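Long-range contacts in flavin-nucleotide-binding protein (PDB 4YBN), which binds FAD and heme b in a split beta-barrel dimer of the flavin-binding oxidoreductase superfamily, and is probably a redox protein: residues 17-22 and 161-166; 51-56 and 125-130. All coordinates share one frame; numbering follows the deposited sequence.

Contact 1: 17-22 and 161-166. With FAD (flavin-adenine dinucleotide), chain K.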
loop_
_atom_site.group_PDB
_atom_site.type_symbol
_atom_site.label_atom_id
_atom_site.label_comp_id
_atom_site.label_asym_id
_atom_site.label_seq_id
_atom_site.Cartn_x
_atom_site.Cartn_y
_atom_site.Cartn_z
ATOM N N LYS A 17 -13.276 11.239 10.186
ATOM C CA LYS A 17 -12.062 11.067 9.404
ATOM C C LYS A 17 -12.274 11.118 7.875
ATOM O O LYS A 17 -11.283 11.169 7.117
ATOM C CB LYS A 17 -11.414 9.750 9.783
ATOM C CG LYS A 17 -10.770 9.806 11.154
ATOM C CD LYS A 17 -10.441 8.420 11.640
ATOM C CE LYS A 17 -9.772 8.481 12.999
ATOM N NZ LYS A 17 -8.971 7.236 13.170
ATOM N N GLN A 18 -13.537 11.078 7.422
ATOM C CA GLN A 18 -13.845 11.209 5.992
ATOM C C GLN A 18 -13.607 12.643 5.577
ATOM O O GLN A 18 -13.965 13.544 6.327
ATOM C CB GLN A 18 -15.257 10.835 5.696
ATOM C CG GLN A 18 -15.577 10.883 4.206
ATOM C CD GLN A 18 -16.607 9.823 3.779
ATOM O OE1 GLN A 18 -17.413 9.320 4.598
ATOM N NE2 GLN A 18 -16.571 9.456 2.493
ATOM N N SER A 19 -12.948 12.839 4.437
ATOM C CA SER A 19 -12.783 14.173 3.828
ATOM C C SER A 19 -13.399 14.235 2.450
ATOM O O SER A 19 -13.190 13.351 1.655
ATOM C CB SER A 19 -11.305 14.521 3.708
ATOM O OG SER A 19 -11.153 15.660 2.828
ATOM N N THR A 20 -14.139 15.287 2.138
ATOM C CA THR A 20 -14.643 15.508 0.784
ATOM C C THR A 20 -13.783 16.470 -0.054
ATOM O O THR A 20 -14.203 16.918 -1.105
ATOM C CB THR A 20 -16.054 16.106 0.838
ATOM O OG1 THR A 20 -15.993 17.306 1.624
ATOM C CG2 THR A 20 -17.055 15.074 1.472
ATOM N N SER A 21 -12.592 16.807 0.396
ATOM C CA SER A 21 -11.775 17.677 -0.397
ATOM C C SER A 21 -11.072 16.936 -1.578
ATOM O O SER A 21 -10.219 16.052 -1.371
ATOM C CB SER A 21 -10.750 18.353 0.460
ATOM O OG SER A 21 -9.808 19.047 -0.358
ATOM N N ARG A 22 -11.416 17.360 -2.798
ATOM C CA ARG A 22 -10.775 16.880 -4.005
ATOM C C ARG A 22 -9.315 17.270 -4.021
ATOM O O ARG A 22 -8.449 16.573 -4.584
ATOM C CB ARG A 22 -11.509 17.469 -5.227
ATOM C CG ARG A 22 -10.870 17.145 -6.554
ATOM C CD ARG A 22 -10.831 15.650 -6.856
ATOM N NE ARG A 22 -9.807 15.414 -7.878
ATOM C CZ ARG A 22 -10.038 15.431 -9.205
ATOM N NH1 ARG A 22 -9.003 15.286 -10.040
ATOM N NH2 ARG A 22 -11.295 15.549 -9.689
ATOM N N TRP A 161 -15.681 8.397 -5.447
ATOM C CA TRP A 161 -14.470 8.269 -4.628
ATOM C C TRP A 161 -14.687 8.621 -3.172
ATOM O O TRP A 161 -15.583 9.391 -2.816
ATOM C CB TRP A 161 -13.322 9.100 -5.239
ATOM C CG TRP A 161 -13.542 10.568 -5.358
ATOM C CD1 TRP A 161 -14.017 11.244 -6.449
ATOM C CD2 TRP A 161 -13.308 11.556 -4.350
ATOM N NE1 TRP A 161 -14.093 12.590 -6.172
ATOM C CE2 TRP A 161 -13.633 12.814 -4.906
ATOM C CE3 TRP A 161 -12.811 11.508 -3.048
ATOM C CZ2 TRP A 161 -13.553 13.995 -4.185
ATOM C CZ3 TRP A 161 -12.704 12.668 -2.342
ATOM C CH2 TRP A 161 -13.079 13.927 -2.926
ATOM N N SER A 162 -13.881 8.011 -2.295
ATOM C CA SER A 162 -13.962 8.332 -0.891
ATOM C C SER A 162 -12.520 8.544 -0.355
ATOM O O SER A 162 -11.572 7.911 -0.842
ATOM C CB SER A 162 -14.732 7.251 -0.148
ATOM O OG SER A 162 -13.959 6.075 -0.074
ATOM N N LEU A 163 -12.362 9.476 0.549
ATOM C CA LEU A 163 -11.061 9.756 1.153
ATOM C C LEU A 163 -11.167 9.683 2.676
ATOM O O LEU A 163 -12.042 10.335 3.349
ATOM C CB LEU A 163 -10.539 11.119 0.679
ATOM C CG LEU A 163 -9.163 11.541 1.198
ATOM C CD1 LEU A 163 -8.000 10.735 0.693
ATOM C CD2 LEU A 163 -8.965 12.997 0.876
ATOM N N LYS A 164 -10.288 8.910 3.270
ATOM C CA LYS A 164 -10.224 8.832 4.761
ATOM C C LYS A 164 -8.854 9.204 5.297
ATOM O O LYS A 164 -7.814 8.741 4.800
ATOM C CB LYS A 164 -10.614 7.462 5.179
ATOM C CG LYS A 164 -10.740 7.323 6.707
ATOM C CD LYS A 164 -11.557 6.105 7.142
ATOM C CE LYS A 164 -11.849 6.135 8.659
ATOM N NZ LYS A 164 -12.385 4.795 9.049
ATOM N N LEU A 165 -8.851 10.117 6.260
ATOM C CA LEU A 165 -7.625 10.727 6.777
ATOM C C LEU A 165 -7.545 10.505 8.295
ATOM O O LEU A 165 -8.447 10.925 9.015
ATOM C CB LEU A 165 -7.594 12.249 6.504
ATOM C CG LEU A 165 -7.987 12.770 5.099
ATOM C CD1 LEU A 165 -8.076 14.302 5.053
ATOM C CD2 LEU A 165 -6.952 12.299 4.075
ATOM N N SER A 166 -6.459 9.907 8.779
ATOM C CA SER A 166 -6.175 9.790 10.218
ATOM C C SER A 166 -4.816 10.340 10.520
ATOM O O SER A 166 -3.831 9.739 10.155
ATOM C CB SER A 166 -6.204 8.349 10.644
ATOM O OG SER A 166 -6.429 8.280 12.040
HETATM P PA FAD K . -17.825 0.397 5.189
HETATM O O1A FAD K . -19.028 1.057 5.800
HETATM O O2A FAD K . -17.816 -1.103 5.154
HETATM O O5B FAD K . -17.558 1.094 3.714
HETATM C C5B FAD K . -18.407 2.134 3.183
HETATM C C4B FAD K . -17.619 3.097 2.283
HETATM O O4B FAD K . -16.700 3.866 3.083
HETATM C C3B FAD K . -16.654 2.456 1.276
HETATM O O3B FAD K . -17.260 1.866 0.112
HETATM C C2B FAD K . -15.622 3.567 1.017
HETATM O O2B FAD K . -16.019 4.432 -0.039
HETATM C C1B FAD K . -15.595 4.365 2.328
HETATM N N9A FAD K . -14.332 4.096 3.025
HETATM C C8A FAD K . -14.273 3.283 4.108
HETATM N N7A FAD K . -12.979 3.159 4.526
HETATM C C5A FAD K . -12.206 3.894 3.705
HETATM C C6A FAD K . -10.744 4.148 3.633
HETATM N N6A FAD K . -9.973 3.567 4.580
HETATM N N1A FAD K . -10.285 4.980 2.649
HETATM C C2A FAD K . -11.124 5.525 1.718
HETATM N N3A FAD K . -12.458 5.316 1.755
HETATM C C4A FAD K . -13.076 4.526 2.708
HETATM N N1 FAD K . -9.762 -0.361 10.098
HETATM C C2 FAD K . -9.904 -1.303 11.076
HETATM O O2 FAD K . -11.101 -1.556 11.344
HETATM N N3 FAD K . -8.835 -1.903 11.678
HETATM C C4 FAD K . -7.533 -1.645 11.285
HETATM O O4 FAD K . -6.467 -2.168 11.719
HETATM C C4X FAD K . -7.310 -0.608 10.252
HETATM N N5 FAD K . -6.066 -0.295 9.814
HETATM C C5X FAD K . -5.922 0.620 8.818
HETATM C C6 FAD K . -4.680 0.953 8.390
HETATM C C7 FAD K . -4.536 1.916 7.408
HETATM C C7M FAD K . -3.177 2.280 6.909
HETATM C C8 FAD K . -5.697 2.579 6.774
HETATM C C8M FAD K . -5.522 3.579 5.661
HETATM C C9 FAD K . -6.946 2.250 7.214
HETATM C C9A FAD K . -7.092 1.294 8.209
HETATM N N10 FAD K . -8.373 0.934 8.628
HETATM C C10 FAD K . -8.523 0.011 9.663
HETATM C "C1'" FAD K . -9.572 1.610 8.069
HETATM C "C2'" FAD K . -10.422 0.760 7.162
HETATM O "O2'" FAD K . -10.009 1.000 5.819
HETATM C "C3'" FAD K . -11.864 1.251 7.319
HETATM O "O3'" FAD K . -11.895 2.714 7.226
HETATM C "C4'" FAD K . -12.466 0.711 8.644
HETATM O "O4'" FAD K . -12.424 -0.744 8.685
HETATM C "C5'" FAD K . -13.899 1.185 8.800
HETATM O "O5'" FAD K . -14.577 0.926 7.580
HETATM P P FAD K . -16.168 1.117 7.448
HETATM O O1P FAD K . -16.388 2.551 7.856
HETATM O O2P FAD K . -16.859 0.013 8.162
HETATM O O3P FAD K . -16.452 0.945 5.891
HETATM O O HOH W 1 -14.637 11.242 1.005
#
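K17 and S19 hold the edge strand through two backbone bonds: L165 N gives its hydrogen to K17 O at 2.8 Å, and S19 N gives its own to L163 O at 2.9 Å, both nearly straight. Q18 lies between them, bridged to K164, its CA 3.3 Å from L163 O in a CA-H...O contact. Beside these bonds, the methyl CD1 of L165 rests on S19 CB at 3.5 Å. K17 runs out extended beyond CG, and its NZ reaches S166 OG at 3.0 Å as well as a heme carboxylate. K164 crosses K17 obliquely, its CE 3.8 Å from K17 CB; with CG anti to the backbone N (chi1 -173°), the long chain carries NZ to FAD O3' (2.8 Å), the backbone O of R13 and the other oxygen of that carboxylate. The strand 161-166 belongs to the split beta-barrel, pairing antiparallel with 99-108 on one edge, while this loop adds a single bridge on the other. S162 OG accepts from the FAD ribose O2B; its modelled bond to N3A is doubtfully short. A water joins Q18 NE2, S19 O and L163 N, and the Q18 amide is held further by V11 and T9. S19 OG accepts from S21 N in an ST turn, and S21 then N-caps helix 22-29. There the chain rounds the W161 ring, with T20 O at its edge, 3.7 Å from CH2.

Contact 2: 51-56 and 125-130. With HEM (protoporphyrin IX containing Fe), chain F.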
loop_
_atom_site.group_PDB
_atom_site.type_symbol
_atom_site.label_atom_id
_atom_site.label_comp_id
_atom_site.label_asym_id
_atom_site.label_seq_id
_atom_site.Cartn_x
_atom_site.Cartn_y
_atom_site.Cartn_z
ATOM N N GLY A 51 1.404 0.251 -10.615
ATOM C CA GLY A 51 1.656 1.720 -10.619
ATOM C C GLY A 51 0.585 2.557 -11.302
ATOM O O GLY A 51 -0.029 2.140 -12.269
ATOM N N PHE A 52 0.297 3.739 -10.797
ATOM C CA PHE A 52 -0.682 4.562 -11.480
ATOM C C PHE A 52 -0.143 6.005 -11.468
ATOM O O PHE A 52 0.706 6.379 -10.618
ATOM C CB PHE A 52 -2.022 4.499 -10.796
ATOM C CG PHE A 52 -2.082 5.340 -9.583
ATOM C CD1 PHE A 52 -1.588 4.853 -8.340
ATOM C CD2 PHE A 52 -2.534 6.660 -9.638
ATOM C CE1 PHE A 52 -1.515 5.655 -7.214
ATOM C CE2 PHE A 52 -2.474 7.456 -8.522
ATOM C CZ PHE A 52 -1.936 6.986 -7.302
ATOM N N GLY A 53 -0.650 6.835 -12.356
ATOM C CA GLY A 53 -0.438 8.276 -12.257
ATOM C C GLY A 53 -1.757 9.009 -12.467
ATOM O O GLY A 53 -2.620 8.528 -13.211
ATOM N N ARG A 54 -1.981 10.089 -11.746
ATOM C CA ARG A 54 -3.107 10.936 -11.971
ATOM C C ARG A 54 -2.740 11.880 -13.115
ATOM O O ARG A 54 -1.760 12.663 -12.996
ATOM C CB ARG A 54 -3.452 11.756 -10.737
ATOM C CG ARG A 54 -4.742 12.535 -10.932
ATOM C CD ARG A 54 -5.116 13.457 -9.776
ATOM N NE ARG A 54 -4.102 14.471 -9.415
ATOM C CZ ARG A 54 -4.044 15.681 -9.985
ATOM N NH1 ARG A 54 -4.949 16.050 -10.855
ATOM N NH2 ARG A 54 -3.144 16.562 -9.616
ATOM N N VAL A 55 -3.494 11.804 -14.205
ATOM C CA VAL A 55 -3.317 12.705 -15.364
ATOM C C VAL A 55 -4.548 13.498 -15.421
ATOM O O VAL A 55 -5.520 13.074 -15.959
ATOM C CB VAL A 55 -3.029 11.937 -16.624
ATOM C CG1 VAL A 55 -2.838 12.846 -17.854
ATOM C CG2 VAL A 55 -1.777 11.099 -16.392
ATOM N N GLY A 56 -4.492 14.627 -14.758
ATOM C CA GLY A 56 -5.659 15.468 -14.596
ATOM C C GLY A 56 -6.762 14.850 -13.764
ATOM O O GLY A 56 -6.552 14.591 -12.586
ATOM N N ALA A 125 2.723 11.183 -20.363
ATOM C CA ALA A 125 2.268 11.843 -19.123
ATOM C C ALA A 125 2.422 10.892 -17.904
ATOM O O ALA A 125 2.783 11.337 -16.850
ATOM C CB ALA A 125 0.858 12.349 -19.236
ATOM N N LEU A 126 2.166 9.603 -18.085
ATOM C CA LEU A 126 2.324 8.603 -17.013
ATOM C C LEU A 126 3.773 8.529 -16.596
ATOM O O LEU A 126 4.096 8.649 -15.403
ATOM C CB LEU A 126 1.802 7.206 -17.443
ATOM C CG LEU A 126 1.860 6.057 -16.410
ATOM C CD1 LEU A 126 1.188 6.508 -15.142
ATOM C CD2 LEU A 126 1.238 4.699 -16.850
ATOM N N THR A 127 4.674 8.394 -17.568
ATOM C CA THR A 127 6.112 8.370 -17.241
ATOM C C THR A 127 6.602 9.571 -16.414
ATOM O O THR A 127 7.333 9.412 -15.442
ATOM C CB THR A 127 6.897 8.338 -18.545
ATOM O OG1 THR A 127 6.641 7.085 -19.150
ATOM C CG2 THR A 127 8.372 8.535 -18.324
ATOM N N ASP A 128 6.142 10.746 -16.769
ATOM C CA ASP A 128 6.449 11.958 -16.062
ATOM C C ASP A 128 5.831 12.057 -14.671
ATOM O O ASP A 128 6.184 12.953 -13.959
ATOM C CB ASP A 128 6.016 13.192 -16.853
ATOM C CG ASP A 128 6.982 13.534 -18.036
ATOM O OD1 ASP A 128 8.054 12.898 -18.206
ATOM O OD2 ASP A 128 6.628 14.417 -18.826
ATOM N N ARG A 129 4.890 11.175 -14.315
ATOM C CA ARG A 129 4.419 11.050 -12.921
ATOM C C ARG A 129 5.432 10.279 -12.098
ATOM O O ARG A 129 5.763 10.674 -10.979
ATOM C CB ARG A 129 3.021 10.317 -12.882
ATOM C CG ARG A 129 1.849 11.251 -12.893
ATOM C CD ARG A 129 2.007 12.259 -13.923
ATOM N NE ARG A 129 0.898 13.177 -14.059
ATOM C CZ ARG A 129 0.806 13.996 -15.099
ATOM N NH1 ARG A 129 1.763 13.968 -16.077
ATOM N NH2 ARG A 129 -0.216 14.834 -15.154
ATOM N N PHE A 130 5.898 9.179 -12.670
ATOM C CA PHE A 130 6.747 8.230 -11.988
ATOM C C PHE A 130 8.127 8.840 -11.842
ATOM O O PHE A 130 8.723 8.730 -10.775
ATOM C CB PHE A 130 6.873 6.861 -12.742
ATOM C CG PHE A 130 5.580 6.044 -12.832
ATOM C CD1 PHE A 130 4.606 6.079 -11.815
ATOM C CD2 PHE A 130 5.356 5.209 -13.929
ATOM C CE1 PHE A 130 3.452 5.319 -11.922
ATOM C CE2 PHE A 130 4.187 4.436 -14.045
ATOM C CZ PHE A 130 3.227 4.502 -13.049
HETATM C CHA HEM F . 5.222 -3.521 -17.153
HETATM C CHB HEM F . 6.519 0.381 -14.677
HETATM C CHC HEM F . 6.757 2.980 -18.765
HETATM C CHD HEM F . 5.235 -0.891 -21.194
HETATM C C1A HEM F . 5.579 -2.688 -16.136
HETATM C C2A HEM F . 5.674 -3.091 -14.780
HETATM C C3A HEM F . 6.013 -1.977 -14.081
HETATM C C4A HEM F . 6.143 -0.904 -15.003
HETATM C CMA HEM F . 6.240 -1.944 -12.590
HETATM C CAA HEM F . 5.415 -4.473 -14.197
HETATM C CBA HEM F . 6.497 -5.521 -14.499
HETATM C CGA HEM F . 6.089 -6.834 -13.867
HETATM O O1A HEM F . 6.729 -7.272 -12.878
HETATM O O2A HEM F . 5.119 -7.497 -14.320
HETATM C C1B HEM F . 6.730 1.431 -15.586
HETATM C C2B HEM F . 7.219 2.715 -15.188
HETATM C C3B HEM F . 7.281 3.484 -16.314
HETATM C C4B HEM F . 6.840 2.602 -17.440
HETATM C CMB HEM F . 7.570 3.172 -13.789
HETATM C CAB HEM F . 7.802 4.877 -16.294
HETATM C CBB HEM F . 8.224 5.492 -17.386
HETATM C C1C HEM F . 6.323 2.170 -19.832
HETATM C C2C HEM F . 5.998 2.630 -21.144
HETATM C C3C HEM F . 5.560 1.514 -21.860
HETATM C C4C HEM F . 5.629 0.379 -20.945
HETATM C CMC HEM F . 6.142 4.038 -21.653
HETATM C CAC HEM F . 5.215 1.465 -23.295
HETATM C CBC HEM F . 5.470 2.415 -24.223
HETATM C C1D HEM F . 5.132 -1.906 -20.263
HETATM C C2D HEM F . 4.733 -3.277 -20.653
HETATM C C3D HEM F . 4.750 -3.984 -19.525
HETATM C C4D HEM F . 5.127 -3.061 -18.456
HETATM C CMD HEM F . 4.390 -3.814 -22.019
HETATM C CAD HEM F . 4.457 -5.437 -19.327
HETATM C CBD HEM F . 5.787 -6.211 -19.209
HETATM C CGD HEM F . 5.604 -7.706 -19.395
HETATM O O1D HEM F . 6.047 -8.299 -20.413
HETATM O O2D HEM F . 4.993 -8.357 -18.522
HETATM N NA HEM F . 5.869 -1.353 -16.254
HETATM N NB HEM F . 6.555 1.397 -16.919
HETATM N NC HEM F . 6.012 0.827 -19.727
HETATM N ND HEM F . 5.358 -1.834 -18.945
HETATM FE FE HEM F . 5.870 -0.305 -17.968
HETATM O O HOH W 2 -1.952 15.742 -13.309
#
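G51 C lies at the edge of the F130 ring, 3.7 Å from CZ, while the glycine itself touches an FAD. At F52 CB points away from the helix and the phenyl packs onto L59 and I61, so it is the carbonyl that meets the contact: F52 O sits obliquely to the F130 ring, 3.2 Å from CE1, and accepts from N220. The heme methyl CMB also lies obliquely to this ring, near CD2, and F100 of the second subunit meets it edge-to-face. G53 comes closest to the helix backbone, its CA 5.5 Å from L126 CA, and R129 CG packs against G53 CA at 3.8 Å. In R54 CB points away from the helix, its guanidinium goes to G56 O and the carboxylate of D30, and its carbonyl faces the contact instead. R129 bends at chi2 (47°) and brings NE to R54 O at 2.9 Å, the oxygen standing 25° out of the guanidinium plane; NH1 makes a weak bond back to A125 O. A water in that plane links R129 NH2 with R54 O and G56 N. V55 covers one guanidinium face with CG2, centred over it, and its CG1 packs on A125 CB at 4.0 Å. The segments 53-55 and 125-130 run at 129° to each other, placing helix 116-130 across the end of strand 44-55, on a sheet that continues into strand 58-64, whose H62, the axial heme ligand, touches L126.

How the contacts relate
From the N terminus, the loop 17-22 leads into helix 22-29, and its partner, strand 161-166, comes only after most of the barrel has been laid down, so contact 1 closes the longer loop. Contact 2 falls wholly within that span, joining the end of strand 44-55 to helix 116-130. Both reach the same antiparallel sheet, with centres about 22 Å apart. They meet where R22 NH1 lies 3.6 Å from G56 O, and D26 of helix 22-29 forms a salt bridge with R22 and a long, weak ion pair with R54. Across the dimer they share a heme pocket: the heme beside F130 is hydrogen-bonded by K164 and Y102 of the second subunit, so contact 2 of one chain and contact 1 of the other each supply part of it.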